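Local coordinates for protein RNA-dependent RNA Polymerase (Bombyx mori cytoplasmic polyhedrosis virus, PDB 6TZ0) that synthesises viral RNA on an RNA template, serving as the polymerase for both transcription and genome replication of a double-stranded RNA virus, at residues 138-152 / 739-751. Sequence-based numbering, arbitrary orientation.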
loop_
_atom_site.group_PDB
_atom_site.type_symbol
_atom_site.label_atom_id
_atom_site.label_comp_id
_atom_site.label_asym_id
_atom_site.label_seq_id
_atom_site.Cartn_x
_atom_site.Cartn_y
_atom_site.Cartn_z
ATOM N N ARG A 138 24.447 -2.396 5.594
ATOM C CA ARG A 138 24.286 -3.483 6.554
ATOM C C ARG A 138 22.842 -3.979 6.512
ATOM O O ARG A 138 21.908 -3.295 6.945
ATOM C CB ARG A 138 24.761 -3.083 7.953
ATOM C CG ARG A 138 24.166 -1.866 8.621
ATOM C CD ARG A 138 24.866 -1.629 9.940
ATOM N NE ARG A 138 24.610 -2.670 10.928
ATOM C CZ ARG A 138 23.606 -2.635 11.796
ATOM N NH1 ARG A 138 22.782 -1.602 11.800
ATOM N NH2 ARG A 138 23.442 -3.616 12.671
ATOM N N LYS A 139 22.659 -5.159 5.923
ATOM C CA LYS A 139 21.353 -5.790 5.738
ATOM C C LYS A 139 21.521 -7.252 6.119
ATOM O O LYS A 139 21.747 -8.096 5.255
ATOM C CB LYS A 139 20.881 -5.658 4.300
ATOM C CG LYS A 139 20.528 -4.278 3.869
ATOM C CD LYS A 139 20.148 -4.293 2.425
ATOM C CE LYS A 139 19.801 -2.907 1.982
ATOM N NZ LYS A 139 18.542 -2.449 2.632
ATOM N N SER A 140 21.387 -7.557 7.396
ATOM C CA SER A 140 21.584 -8.916 7.866
ATOM C C SER A 140 20.341 -9.380 8.600
ATOM O O SER A 140 19.733 -8.618 9.357
ATOM C CB SER A 140 22.806 -9.011 8.762
ATOM O OG SER A 140 22.615 -8.271 9.949
ATOM N N ARG A 141 19.966 -10.631 8.372
ATOM C CA ARG A 141 18.707 -11.118 8.907
ATOM C C ARG A 141 18.839 -11.685 10.315
ATOM O O ARG A 141 17.970 -11.442 11.156
ATOM C CB ARG A 141 18.110 -12.162 7.962
ATOM C CG ARG A 141 16.705 -12.592 8.348
ATOM C CD ARG A 141 16.104 -13.525 7.332
ATOM N NE ARG A 141 15.807 -12.866 6.069
ATOM C CZ ARG A 141 14.660 -12.256 5.798
ATOM N NH1 ARG A 141 13.688 -12.225 6.693
ATOM N NH2 ARG A 141 14.483 -11.687 4.620
ATOM N N PHE A 142 19.912 -12.413 10.611
ATOM C CA PHE A 142 19.958 -13.159 11.859
ATOM C C PHE A 142 21.064 -12.711 12.799
ATOM O O PHE A 142 20.830 -12.587 14.007
ATOM C CB PHE A 142 20.101 -14.655 11.565
ATOM C CG PHE A 142 18.947 -15.227 10.811
ATOM C CD1 PHE A 142 17.711 -15.363 11.416
ATOM C CD2 PHE A 142 19.099 -15.655 9.508
ATOM C CE1 PHE A 142 16.646 -15.900 10.731
ATOM C CE2 PHE A 142 18.037 -16.197 8.822
ATOM C CZ PHE A 142 16.812 -16.320 9.436
ATOM N N ALA A 143 22.262 -12.465 12.290
ATOM C CA ALA A 143 23.404 -12.159 13.136
ATOM C C ALA A 143 24.294 -11.195 12.367
ATOM O O ALA A 143 23.842 -10.537 11.427
ATOM C CB ALA A 143 24.136 -13.447 13.547
ATOM N N ASP A 144 25.552 -11.092 12.775
ATOM C CA ASP A 144 26.521 -10.355 11.986
ATOM C C ASP A 144 26.780 -11.074 10.665
ATOM O O ASP A 144 26.492 -12.260 10.505
ATOM C CB ASP A 144 27.823 -10.182 12.762
ATOM C CG ASP A 144 27.665 -9.262 13.958
ATOM O OD1 ASP A 144 26.797 -8.364 13.908
ATOM O OD2 ASP A 144 28.408 -9.432 14.948
ATOM N N LEU A 145 27.338 -10.331 9.711
ATOM C CA LEU A 145 27.504 -10.854 8.361
ATOM C C LEU A 145 28.599 -11.911 8.285
ATOM O O LEU A 145 28.513 -12.836 7.464
ATOM C CB LEU A 145 27.783 -9.703 7.392
ATOM C CG LEU A 145 29.133 -8.986 7.283
ATOM C CD1 LEU A 145 29.130 -8.155 6.026
ATOM C CD2 LEU A 145 29.442 -8.097 8.469
ATOM N N TRP A 146 29.613 -11.817 9.146
ATOM C CA TRP A 146 30.655 -12.833 9.129
ATOM C C TRP A 146 30.162 -14.139 9.727
ATOM O O TRP A 146 30.608 -15.206 9.310
ATOM C CB TRP A 146 31.906 -12.346 9.860
ATOM C CG TRP A 146 32.529 -11.138 9.232
ATOM C CD1 TRP A 146 32.526 -9.871 9.724
ATOM C CD2 TRP A 146 33.175 -11.070 7.957
ATOM N NE1 TRP A 146 33.166 -9.023 8.857
ATOM C CE2 TRP A 146 33.574 -9.736 7.762
ATOM C CE3 TRP A 146 33.477 -12.011 6.973
ATOM C CZ2 TRP A 146 34.248 -9.321 6.624
ATOM C CZ3 TRP A 146 34.142 -11.598 5.848
ATOM C CH2 TRP A 146 34.524 -10.267 5.682
ATOM N N ARG A 147 29.208 -14.081 10.656
ATOM C CA ARG A 147 28.614 -15.304 11.185
ATOM C C ARG A 147 27.746 -15.995 10.142
ATOM O O ARG A 147 27.718 -17.229 10.067
ATOM C CB ARG A 147 27.799 -14.982 12.430
ATOM C CG ARG A 147 28.646 -14.507 13.574
ATOM C CD ARG A 147 27.811 -14.182 14.776
ATOM N NE ARG A 147 28.634 -13.662 15.856
ATOM C CZ ARG A 147 28.154 -13.209 17.005
ATOM N NH1 ARG A 147 28.981 -12.753 17.934
ATOM N NH2 ARG A 147 26.846 -13.208 17.224
ATOM N N GLU A 148 27.053 -15.214 9.312
ATOM C CA GLU A 148 26.263 -15.792 8.234
ATOM C C GLU A 148 27.154 -16.406 7.162
ATOM O O GLU A 148 26.848 -17.488 6.634
ATOM C CB GLU A 148 25.343 -14.728 7.644
ATOM C CG GLU A 148 24.315 -14.214 8.636
ATOM C CD GLU A 148 23.378 -13.191 8.039
ATOM O OE1 GLU A 148 23.590 -12.793 6.878
ATOM O OE2 GLU A 148 22.430 -12.779 8.731
ATOM N N LEU A 149 28.279 -15.751 6.853
ATOM C CA LEU A 149 29.234 -16.342 5.922
ATOM C C LEU A 149 29.876 -17.601 6.508
ATOM O O LEU A 149 30.119 -18.573 5.780
ATOM C CB LEU A 149 30.291 -15.307 5.535
ATOM C CG LEU A 149 31.283 -15.727 4.449
ATOM C CD1 LEU A 149 30.554 -16.012 3.157
ATOM C CD2 LEU A 149 32.340 -14.676 4.232
ATOM N N CYS A 150 30.120 -17.614 7.825
ATOM C CA CYS A 150 30.607 -18.819 8.494
ATOM C C CYS A 150 29.593 -19.949 8.422
ATOM O O CYS A 150 29.974 -21.113 8.266
ATOM C CB CYS A 150 30.959 -18.530 9.954
ATOM S SG CYS A 150 32.490 -17.634 10.226
ATOM N N ALA A 151 28.299 -19.626 8.510
ATOM C CA ALA A 151 27.263 -20.651 8.395
ATOM C C ALA A 151 27.233 -21.263 7.001
ATOM O O ALA A 151 27.147 -22.493 6.862
ATOM C CB ALA A 151 25.903 -20.063 8.754
ATOM N N VAL A 152 27.345 -20.424 5.964
ATOM C CA VAL A 152 27.342 -20.922 4.586
ATOM C C VAL A 152 28.570 -21.793 4.314
ATOM O O VAL A 152 28.460 -22.899 3.760
ATOM C CB VAL A 152 27.251 -19.751 3.592
ATOM C CG1 VAL A 152 27.371 -20.241 2.170
ATOM C CG2 VAL A 152 25.946 -19.035 3.757
ATOM N N ILE A 739 13.856 -15.288 -2.642
ATOM C CA ILE A 739 13.782 -15.455 -1.198
ATOM C C ILE A 739 15.191 -15.330 -0.650
ATOM O O ILE A 739 16.084 -16.089 -1.041
ATOM C CB ILE A 739 13.164 -16.804 -0.825
ATOM C CG1 ILE A 739 11.734 -16.867 -1.342
ATOM C CG2 ILE A 739 13.220 -17.019 0.676
ATOM C CD1 ILE A 739 11.186 -18.234 -1.346
ATOM N N SER A 740 15.392 -14.384 0.257
ATOM C CA SER A 740 16.707 -14.103 0.813
ATOM C C SER A 740 16.747 -14.616 2.240
ATOM O O SER A 740 16.057 -14.089 3.117
ATOM C CB SER A 740 17.015 -12.613 0.772
ATOM O OG SER A 740 18.324 -12.366 1.242
ATOM N N LEU A 741 17.567 -15.631 2.473
ATOM C CA LEU A 741 17.769 -16.148 3.815
ATOM C C LEU A 741 18.691 -15.276 4.652
ATOM O O LEU A 741 18.895 -15.582 5.829
ATOM C CB LEU A 741 18.345 -17.563 3.748
ATOM C CG LEU A 741 17.507 -18.672 3.121
ATOM C CD1 LEU A 741 18.313 -19.952 3.042
ATOM C CD2 LEU A 741 16.244 -18.893 3.915
ATOM N N TRP A 742 19.258 -14.207 4.092
ATOM C CA TRP A 742 20.375 -13.530 4.732
ATOM C C TRP A 742 20.214 -12.023 4.875
ATOM O O TRP A 742 20.870 -11.443 5.747
ATOM C CB TRP A 742 21.673 -13.824 3.963
ATOM C CG TRP A 742 21.889 -15.300 3.756
ATOM C CD1 TRP A 742 21.769 -15.984 2.577
ATOM C CD2 TRP A 742 22.157 -16.277 4.760
ATOM N NE1 TRP A 742 21.997 -17.322 2.784
ATOM C CE2 TRP A 742 22.236 -17.527 4.118
ATOM C CE3 TRP A 742 22.364 -16.211 6.136
ATOM C CZ2 TRP A 742 22.503 -18.697 4.810
ATOM C CZ3 TRP A 742 22.631 -17.374 6.821
ATOM C CH2 TRP A 742 22.702 -18.601 6.157
ATOM N N THR A 743 19.384 -11.368 4.068
ATOM C CA THR A 743 19.213 -9.924 4.136
ATOM C C THR A 743 17.788 -9.578 4.554
ATOM O O THR A 743 16.904 -10.434 4.582
ATOM C CB THR A 743 19.553 -9.265 2.794
ATOM O OG1 THR A 743 18.643 -9.728 1.794
ATOM C CG2 THR A 743 20.959 -9.622 2.364
ATOM N N ARG A 744 17.573 -8.303 4.888
ATOM C CA ARG A 744 16.263 -7.813 5.303
ATOM C C ARG A 744 15.935 -6.497 4.619
ATOM O O ARG A 744 16.754 -5.906 3.912
ATOM C CB ARG A 744 16.167 -7.590 6.812
ATOM C CG ARG A 744 16.164 -8.832 7.621
ATOM C CD ARG A 744 16.036 -8.514 9.088
ATOM N NE ARG A 744 14.734 -7.944 9.400
ATOM C CZ ARG A 744 13.660 -8.671 9.688
ATOM N NH1 ARG A 744 13.740 -9.992 9.701
ATOM N NH2 ARG A 744 12.507 -8.078 9.962
ATOM N N GLU A 745 14.699 -6.044 4.846
ATOM C CA GLU A 745 14.304 -4.703 4.434
ATOM C C GLU A 745 14.747 -3.668 5.454
ATOM O O GLU A 745 15.252 -2.602 5.090
ATOM C CB GLU A 745 12.791 -4.643 4.222
ATOM C CG GLU A 745 12.280 -3.274 3.811
ATOM C CD GLU A 745 10.795 -3.252 3.528
ATOM O OE1 GLU A 745 10.142 -4.308 3.673
ATOM O OE2 GLU A 745 10.280 -2.176 3.156
ATOM N N ASP A 746 14.579 -3.971 6.734
ATOM C CA ASP A 746 14.964 -3.073 7.806
ATOM C C ASP A 746 15.934 -3.759 8.758
ATOM O O ASP A 746 15.887 -4.976 8.954
ATOM C CB ASP A 746 13.732 -2.572 8.572
ATOM C CG ASP A 746 12.830 -3.701 9.040
ATOM O OD1 ASP A 746 13.040 -4.863 8.636
ATOM O OD2 ASP A 746 11.905 -3.425 9.832
ATOM N N THR A 747 16.825 -2.964 9.340
ATOM C CA THR A 747 17.687 -3.456 10.403
ATOM C C THR A 747 16.866 -3.549 11.678
ATOM O O THR A 747 16.232 -2.572 12.086
ATOM C CB THR A 747 18.891 -2.542 10.603
ATOM O OG1 THR A 747 19.666 -2.496 9.399
ATOM C CG2 THR A 747 19.758 -3.065 11.731
ATOM N N LYS A 748 16.869 -4.722 12.301
ATOM C CA LYS A 748 16.059 -4.951 13.485
ATOM C C LYS A 748 16.744 -5.988 14.356
ATOM O O LYS A 748 17.174 -7.031 13.855
ATOM C CB LYS A 748 14.655 -5.424 13.095
ATOM C CG LYS A 748 13.691 -5.553 14.256
ATOM C CD LYS A 748 12.355 -6.118 13.800
ATOM C CE LYS A 748 11.550 -5.082 13.033
ATOM N NZ LYS A 748 10.185 -5.572 12.689
ATOM N N ASP A 749 16.857 -5.695 15.649
ATOM C CA ASP A 749 17.290 -6.708 16.595
ATOM C C ASP A 749 16.214 -7.779 16.757
ATOM O O ASP A 749 15.027 -7.547 16.522
ATOM C CB ASP A 749 17.639 -6.080 17.947
ATOM C CG ASP A 749 16.503 -5.246 18.532
ATOM O OD1 ASP A 749 15.489 -5.009 17.841
ATOM O OD2 ASP A 749 16.625 -4.826 19.702
ATOM N N ILE A 750 16.644 -8.970 17.162
ATOM C CA ILE A 750 15.736 -10.106 17.236
ATOM C C ILE A 750 15.164 -10.221 18.642
ATOM O O ILE A 750 13.945 -10.166 18.835
ATOM C CB ILE A 750 16.429 -11.415 16.806
ATOM C CG1 ILE A 750 16.723 -11.414 15.298
ATOM C CG2 ILE A 750 15.572 -12.613 17.174
ATOM C CD1 ILE A 750 18.103 -10.908 14.900
ATOM N N GLY A 751 16.033 -10.389 19.630
ATOM C CA GLY A 751 15.580 -10.538 20.995
ATOM C C GLY A 751 15.064 -11.924 21.322
ATOM O O GLY A 751 15.747 -12.698 22.000
#
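Trp742 lays its indole against one side of helix 145-160. Val152 covers one face of the ring near its rim, with CG2 3.6 Å from CZ2. Leu741 CB lies over the face opposite Val152. Ala151 touches the far corner at CH2. Glu148 runs past the indole in the opposite direction, its aliphatic carbons next to CE3 and CZ3. NE1 hydrogen-bonds to Thr215 OG1, and the side chain also touches Cys211, both on helix 206-218. The indole thus lies between that helix and helix 145-160.

The carboxylate of Glu148 reaches the turn before its own helix. Its OE2 accepts the backbone N-H of Phe142, N to OE2 3.2 Å, in a nearly straight bond (172°), and a weak one from Arg141 N. The same Arg141 N also donates to Trp742 O, at 2.9 Å. That bond is bent, and the donor sits above the carbonyl plane. It ties the N-terminal region of the polymerase to the loop leading into helix 754-766, some 600 residues further along the chain. Two CA-H...O contacts flank it, from Ser140 to Trp742 O and from Thr743 to Lys139 O.

Arg141 crosses the loop. Its chain leaves CB with CG pointing away from the backbone N (chi1 -172°) and bends at chi3, which brings the guanidinium among backbone carbonyls. NH2 lies 2.7 Å from Thr743 O and 3.2 Å from Ser740 O. Arg744 CG sits over one guanidinium face. The two guanidinium planes are 62° apart, and both arginines make salt bridges through NH1 to Glu759 on helix 754-766.

Phe142 turns its edge to Leu741 O, with CE2 at 3.2 Å. The Arg138 side chain is about 9 Å from that of Tyr184, an ATP-binding residue, as is Arg147 on helix 145-160. Thr747 CG2 meets Arg138 NH1 at 3.4 Å, while Arg138 NE pairs with Glu185.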